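PDB 5ZCG: probable protein phosphatase 2C 50 from Oryza sativa subsp. japonica, which probably removes phosphate groups from serine and threonine residues of target proteins as a magnesium-dependent phosphatase of the PP2C family. Local coordinates for residues A[35-40]-A[46-51]; A[78-83]-A[108-113]. The protein carries 5 engineered substitutions. All coordinates share one frame; numbering follows the deposited sequence.

Contact 1: A[35-40]-A[46-51]; sequences ASRRDL and DADALR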
loop_
_atom_site.group_PDB
_atom_site.type_symbol
_atom_site.label_atom_id
_atom_site.label_comp_id
_atom_site.label_asym_id
_atom_site.label_seq_id
_atom_site.Cartn_x
_atom_site.Cartn_y
_atom_site.Cartn_z
ATOM N N ALA A 35 -20.701 -26.044 -2.444
ATOM C CA ALA A 35 -21.148 -27.401 -2.160
ATOM C C ALA A 35 -20.806 -28.299 -3.343
ATOM O O ALA A 35 -20.630 -27.835 -4.473
ATOM C CB ALA A 35 -22.643 -27.438 -1.844
ATOM N N SER A 36 -20.690 -29.596 -3.071
ATOM C CA SER A 36 -20.234 -30.498 -4.116
ATOM C C SER A 36 -21.332 -30.728 -5.151
ATOM O O SER A 36 -22.528 -30.584 -4.880
ATOM C CB SER A 36 -19.794 -31.835 -3.518
ATOM O OG SER A 36 -20.905 -32.694 -3.327
ATOM N N ARG A 37 -20.901 -31.091 -6.362
ATOM C CA ARG A 37 -21.854 -31.416 -7.420
ATOM C C ARG A 37 -22.671 -32.654 -7.064
ATOM O O ARG A 37 -23.868 -32.728 -7.370
ATOM C CB ARG A 37 -21.119 -31.613 -8.747
ATOM C CG ARG A 37 -21.997 -32.182 -9.864
ATOM C CD ARG A 37 -21.174 -32.546 -11.091
ATOM N NE ARG A 37 -20.772 -31.374 -11.865
ATOM C CZ ARG A 37 -19.558 -31.202 -12.378
ATOM N NH1 ARG A 37 -18.624 -32.125 -12.197
ATOM N NH2 ARG A 37 -19.273 -30.104 -13.069
ATOM N N ARG A 38 -22.040 -33.629 -6.404
ATOM C CA ARG A 38 -22.730 -34.863 -6.031
ATOM C C ARG A 38 -23.895 -34.588 -5.084
ATOM O O ARG A 38 -25.007 -35.105 -5.274
ATOM C CB ARG A 38 -21.716 -35.826 -5.406
ATOM C CG ARG A 38 -22.252 -36.733 -4.313
ATOM C CD ARG A 38 -21.107 -37.303 -3.478
ATOM N NE ARG A 38 -20.713 -36.408 -2.390
ATOM C CZ ARG A 38 -19.478 -35.954 -2.196
ATOM N NH1 ARG A 38 -18.496 -36.305 -3.016
ATOM N NH2 ARG A 38 -19.226 -35.146 -1.175
ATOM N N ASP A 39 -23.664 -33.753 -4.065
ATOM C CA ASP A 39 -24.691 -33.494 -3.061
ATOM C C ASP A 39 -25.881 -32.754 -3.660
ATOM O O ASP A 39 -27.033 -33.046 -3.321
ATOM C CB ASP A 39 -24.091 -32.714 -1.895
ATOM C CG ASP A 39 -23.048 -33.517 -1.140
ATOM O OD1 ASP A 39 -23.244 -34.743 -0.989
ATOM O OD2 ASP A 39 -22.037 -32.929 -0.700
ATOM N N LEU A 40 -25.625 -31.794 -4.555
ATOM C CA LEU A 40 -26.722 -31.059 -5.180
ATOM C C LEU A 40 -27.453 -31.923 -6.197
ATOM O O LEU A 40 -28.679 -31.826 -6.336
ATOM C CB LEU A 40 -26.201 -29.786 -5.848
ATOM C CG LEU A 40 -26.112 -28.521 -4.997
ATOM C CD1 LEU A 40 -27.442 -28.224 -4.313
ATOM C CD2 LEU A 40 -25.015 -28.663 -3.983
ATOM N N ASP A 46 -28.631 -28.793 -10.599
ATOM C CA ASP A 46 -27.398 -28.730 -11.375
ATOM C C ASP A 46 -26.522 -27.650 -10.754
ATOM O O ASP A 46 -26.810 -26.456 -10.884
ATOM C CB ASP A 46 -27.729 -28.449 -12.842
ATOM C CG ASP A 46 -26.503 -28.329 -13.729
ATOM O OD1 ASP A 46 -25.359 -28.453 -13.243
ATOM O OD2 ASP A 46 -26.697 -28.116 -14.943
ATOM N N ALA A 47 -25.443 -28.075 -10.095
ATOM C CA ALA A 47 -24.600 -27.137 -9.365
ATOM C C ALA A 47 -23.943 -26.126 -10.296
ATOM O O ALA A 47 -23.718 -24.976 -9.898
ATOM C CB ALA A 47 -23.545 -27.901 -8.568
ATOM N N ASP A 48 -23.647 -26.520 -11.538
ATOM C CA ASP A 48 -23.018 -25.592 -12.467
ATOM C C ASP A 48 -23.995 -24.548 -13.001
ATOM O O ASP A 48 -23.554 -23.493 -13.469
ATOM C CB ASP A 48 -22.390 -26.357 -13.633
ATOM C CG ASP A 48 -21.285 -27.301 -13.187
ATOM O OD1 ASP A 48 -20.242 -26.818 -12.696
ATOM O OD2 ASP A 48 -21.459 -28.530 -13.338
ATOM N N ALA A 49 -25.305 -24.797 -12.907
ATOM C CA ALA A 49 -26.311 -23.882 -13.436
ATOM C C ALA A 49 -26.918 -22.953 -12.389
ATOM O O ALA A 49 -27.396 -21.870 -12.748
ATOM C CB ALA A 49 -27.434 -24.671 -14.116
ATOM N N LEU A 50 -26.879 -23.320 -11.111
ATOM C CA LEU A 50 -27.556 -22.531 -10.091
ATOM C C LEU A 50 -26.954 -21.134 -10.017
ATOM O O LEU A 50 -25.743 -20.949 -10.185
ATOM C CB LEU A 50 -27.440 -23.217 -8.735
ATOM C CG LEU A 50 -28.350 -24.410 -8.454
ATOM C CD1 LEU A 50 -27.855 -25.160 -7.227
ATOM C CD2 LEU A 50 -29.778 -23.941 -8.253
ATOM N N ARG A 51 -27.802 -20.145 -9.746
ATOM C CA ARG A 51 -27.363 -18.761 -9.662
ATOM C C ARG A 51 -27.577 -18.232 -8.252
ATOM O O ARG A 51 -28.677 -18.338 -7.698
ATOM C CB ARG A 51 -28.128 -17.890 -10.664
ATOM C CG ARG A 51 -28.077 -18.403 -12.097
ATOM C CD ARG A 51 -27.267 -17.470 -12.977
ATOM N NE ARG A 51 -27.834 -16.126 -12.981
ATOM C CZ ARG A 51 -28.853 -15.747 -13.745
ATOM N NH1 ARG A 51 -29.420 -16.612 -14.577
ATOM N NH2 ARG A 51 -29.306 -14.501 -13.678
HETATM O O HOH W 1 -25.120 -30.866 -9.313
#

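Contact 2: A[78-83]-A[108-113]; sequences VVLSAA and TKCFQR. Engineered in segment 78-83: Ala82 (natural residue Glu), Ala83 (natural residue Glu).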
loop_
_atom_site.group_PDB
_atom_site.type_symbol
_atom_site.label_atom_id
_atom_site.label_comp_id
_atom_site.label_asym_id
_atom_site.label_seq_id
_atom_site.Cartn_x
_atom_site.Cartn_y
_atom_site.Cartn_z
ATOM N N VAL A 78 -14.632 -5.587 -10.901
ATOM C CA VAL A 78 -14.812 -5.969 -12.300
ATOM C C VAL A 78 -13.978 -7.204 -12.626
ATOM O O VAL A 78 -14.473 -8.181 -13.217
ATOM C CB VAL A 78 -14.435 -4.793 -13.222
ATOM C CG1 VAL A 78 -14.594 -5.185 -14.702
ATOM C CG2 VAL A 78 -15.247 -3.548 -12.882
ATOM N N VAL A 79 -12.703 -7.187 -12.221
ATOM C CA VAL A 79 -11.827 -8.326 -12.474
ATOM C C VAL A 79 -12.339 -9.560 -11.744
ATOM O O VAL A 79 -12.353 -10.666 -12.299
ATOM C CB VAL A 79 -10.374 -7.990 -12.087
ATOM C CG1 VAL A 79 -9.490 -9.228 -12.174
ATOM C CG2 VAL A 79 -9.829 -6.894 -12.990
ATOM N N LEU A 80 -12.803 -9.389 -10.501
ATOM C CA LEU A 80 -13.314 -10.523 -9.743
ATOM C C LEU A 80 -14.587 -11.080 -10.368
ATOM O O LEU A 80 -14.768 -12.302 -10.420
ATOM C CB LEU A 80 -13.567 -10.127 -8.296
ATOM C CG LEU A 80 -13.992 -11.288 -7.395
ATOM C CD1 LEU A 80 -12.904 -12.342 -7.342
ATOM C CD2 LEU A 80 -14.307 -10.789 -6.005
ATOM N N SER A 81 -15.485 -10.209 -10.848
ATOM C CA SER A 81 -16.713 -10.698 -11.467
ATOM C C SER A 81 -16.402 -11.518 -12.712
ATOM O O SER A 81 -16.936 -12.621 -12.893
ATOM C CB SER A 81 -17.629 -9.529 -11.813
ATOM O OG SER A 81 -18.927 -9.997 -12.127
ATOM N N ALA A 82 -15.519 -10.997 -13.575
ATOM C CA ALA A 82 -15.140 -11.738 -14.778
ATOM C C ALA A 82 -14.463 -13.060 -14.428
ATOM O O ALA A 82 -14.734 -14.094 -15.059
ATOM C CB ALA A 82 -14.224 -10.885 -15.656
ATOM N N ALA A 83 -13.578 -13.051 -13.428
ATOM C CA ALA A 83 -12.885 -14.276 -13.039
ATOM C C ALA A 83 -13.854 -15.303 -12.470
ATOM O O ALA A 83 -13.708 -16.505 -12.720
ATOM C CB ALA A 83 -11.780 -13.961 -12.026
ATOM N N THR A 108 -6.411 -14.875 -5.587
ATOM C CA THR A 108 -4.999 -14.615 -5.846
ATOM C C THR A 108 -4.795 -14.097 -7.262
ATOM O O THR A 108 -4.071 -13.116 -7.478
ATOM C CB THR A 108 -4.185 -15.890 -5.611
ATOM O OG1 THR A 108 -4.165 -16.195 -4.212
ATOM C CG2 THR A 108 -2.754 -15.725 -6.115
ATOM N N LYS A 109 -5.441 -14.743 -8.242
ATOM C CA LYS A 109 -5.312 -14.326 -9.632
ATOM C C LYS A 109 -5.942 -12.960 -9.868
ATOM O O LYS A 109 -5.401 -12.152 -10.629
ATOM C CB LYS A 109 -5.944 -15.372 -10.556
ATOM C CG LYS A 109 -4.979 -16.441 -11.069
ATOM C CD LYS A 109 -4.296 -17.178 -9.925
ATOM C CE LYS A 109 -2.953 -17.759 -10.340
ATOM N NZ LYS A 109 -2.088 -18.028 -9.154
ATOM N N CYS A 110 -7.080 -12.674 -9.226
ATOM C CA CYS A 110 -7.687 -11.354 -9.381
ATOM C C CYS A 110 -6.775 -10.259 -8.831
ATOM O O CYS A 110 -6.518 -9.247 -9.502
ATOM C CB CYS A 110 -9.050 -11.326 -8.688
ATOM S SG CYS A 110 -9.665 -9.666 -8.301
ATOM N N PHE A 111 -6.262 -10.453 -7.609
ATOM C CA PHE A 111 -5.381 -9.451 -7.011
ATOM C C PHE A 111 -4.100 -9.292 -7.824
ATOM O O PHE A 111 -3.612 -8.169 -8.022
ATOM C CB PHE A 111 -5.060 -9.826 -5.563
ATOM C CG PHE A 111 -6.108 -9.383 -4.562
ATOM C CD1 PHE A 111 -7.460 -9.473 -4.859
ATOM C CD2 PHE A 111 -5.732 -8.884 -3.323
ATOM C CE1 PHE A 111 -8.421 -9.068 -3.940
ATOM C CE2 PHE A 111 -6.689 -8.478 -2.397
ATOM C CZ PHE A 111 -8.033 -8.569 -2.706
ATOM N N GLN A 112 -3.546 -10.409 -8.313
ATOM C CA GLN A 112 -2.337 -10.349 -9.125
ATOM C C GLN A 112 -2.592 -9.632 -10.440
ATOM O O GLN A 112 -1.724 -8.909 -10.936
ATOM C CB GLN A 112 -1.811 -11.763 -9.382
ATOM C CG GLN A 112 -0.510 -11.822 -10.171
ATOM C CD GLN A 112 0.651 -11.187 -9.426
ATOM O OE1 GLN A 112 1.100 -11.701 -8.400
ATOM N NE2 GLN A 112 1.142 -10.062 -9.939
ATOM N N ARG A 113 -3.775 -9.826 -11.027
ATOM C CA ARG A 113 -4.097 -9.162 -12.284
ATOM C C ARG A 113 -4.230 -7.661 -12.086
ATOM O O ARG A 113 -3.733 -6.872 -12.901
ATOM C CB ARG A 113 -5.382 -9.747 -12.870
ATOM C CG ARG A 113 -5.999 -8.917 -13.988
ATOM C CD ARG A 113 -5.295 -9.148 -15.318
ATOM N NE ARG A 113 -4.953 -10.555 -15.526
ATOM C CZ ARG A 113 -5.818 -11.487 -15.917
ATOM N NH1 ARG A 113 -7.086 -11.169 -16.147
ATOM N NH2 ARG A 113 -5.416 -12.741 -16.078
#

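Contact 1: A[35-40]-A[46-51]
Arg37 and Asp48 form a salt bridge that ties the short helix 37-41 to the loop running on into strand 53-63, a surface excursion of the PP2C fold. Asp48 OD2 presents its syn lone pair to Arg37 NH2 at 2.7 Å, in the guanidinium plane, and a weak bond from Arg37 NE reaches the same oxygen. With CG anti to the backbone N (chi1 170°) and a bend at chi3, the Arg37 chain leaves the helix and turns its guanidinium edge to the carboxylate, the two planes 51° apart. Beyond this pair, Arg37 NH1 donates to Met94 O, while Asp48 OD1 pairs with Arg32. An alanine in place of Arg37 would probably cost Asp48 one of its charged partners, though Arg32 would still pair with OD1, and leave Met94 O without this donor. The apolar part is small: Ala47 CB sits 4.2 Å from Leu40 CB, and Leu40 CD1 meets Leu50 CD1 at the same separation. Each segment is also braced by a side chain of its own: Ser36 is the N-cap, its OG accepting from Asp39 N, and Asp46 OD1 makes an Asx turn with Asp48 N. Between the backbones, one water donates to Arg37 O and accepts from Ala47 N at 2.9 Å.

Contact 2: A[78-83]-A[108-113]
Cys110 SG settles against the backbone of helix 78-83, 3.8 Å from Leu80 N and 3.9 Å from Leu80 CB. Its chi1 of 160° puts the sulfur anti to the backbone N, so that it reaches across toward the Val79-Leu80 link. Val79 answers from the other helix: its CG1 branch lies 3.9 Å from Cys110 SG and equally near Cys110 CA, wedging between the cysteine and the next turn. There the same methyl meets Arg113 CG at 3.9 Å, so it is the aliphatic base of the arginine that packs here, while the chain beyond bends at chi2 and chi3. These van der Waals contacts involve small or slender groups, and the CA atoms of Leu80 and Cys110 come within 5.7 Å. Farther out, Val79 also touches Val114, and Leu80 is flanked by Phe107 and by Phe26 of strand 18-28. On helix 99-118 Phe111 rests on Ala146 and Val148 of strand 143-151, while on helix 67-91 Ser81 OG bonds to Phe26 O. The helix axes approach to 9.2 Å at 139°, far from parallel yet not fully antiparallel: a helix pair lying on one sheet, as in the layered alpha-beta-beta-alpha sandwich of PP2C phosphatases.

In the fold
From the N terminus, the chain runs through strands 3-9 and 18-28 and then makes the surface excursion that contact 1 closes, a short loop with five residues between its segments, before entering strand 53-63. That strand leads past Asp61 and Gly62, at the magnesium sites, into helix 67-91. Contact 2 closes the next, longer loop, where the chain turns back as helix 99-118. The two loops follow in series, neither enclosing nor crossing the other, and their centres lie 23 Å apart. Contact 1 belongs to the periphery, contact 2 to the buried helical layer over the sheet. The end of helix 67-91 and the turn after it run back to contact 1, where Leu91 and Met94 border Arg37.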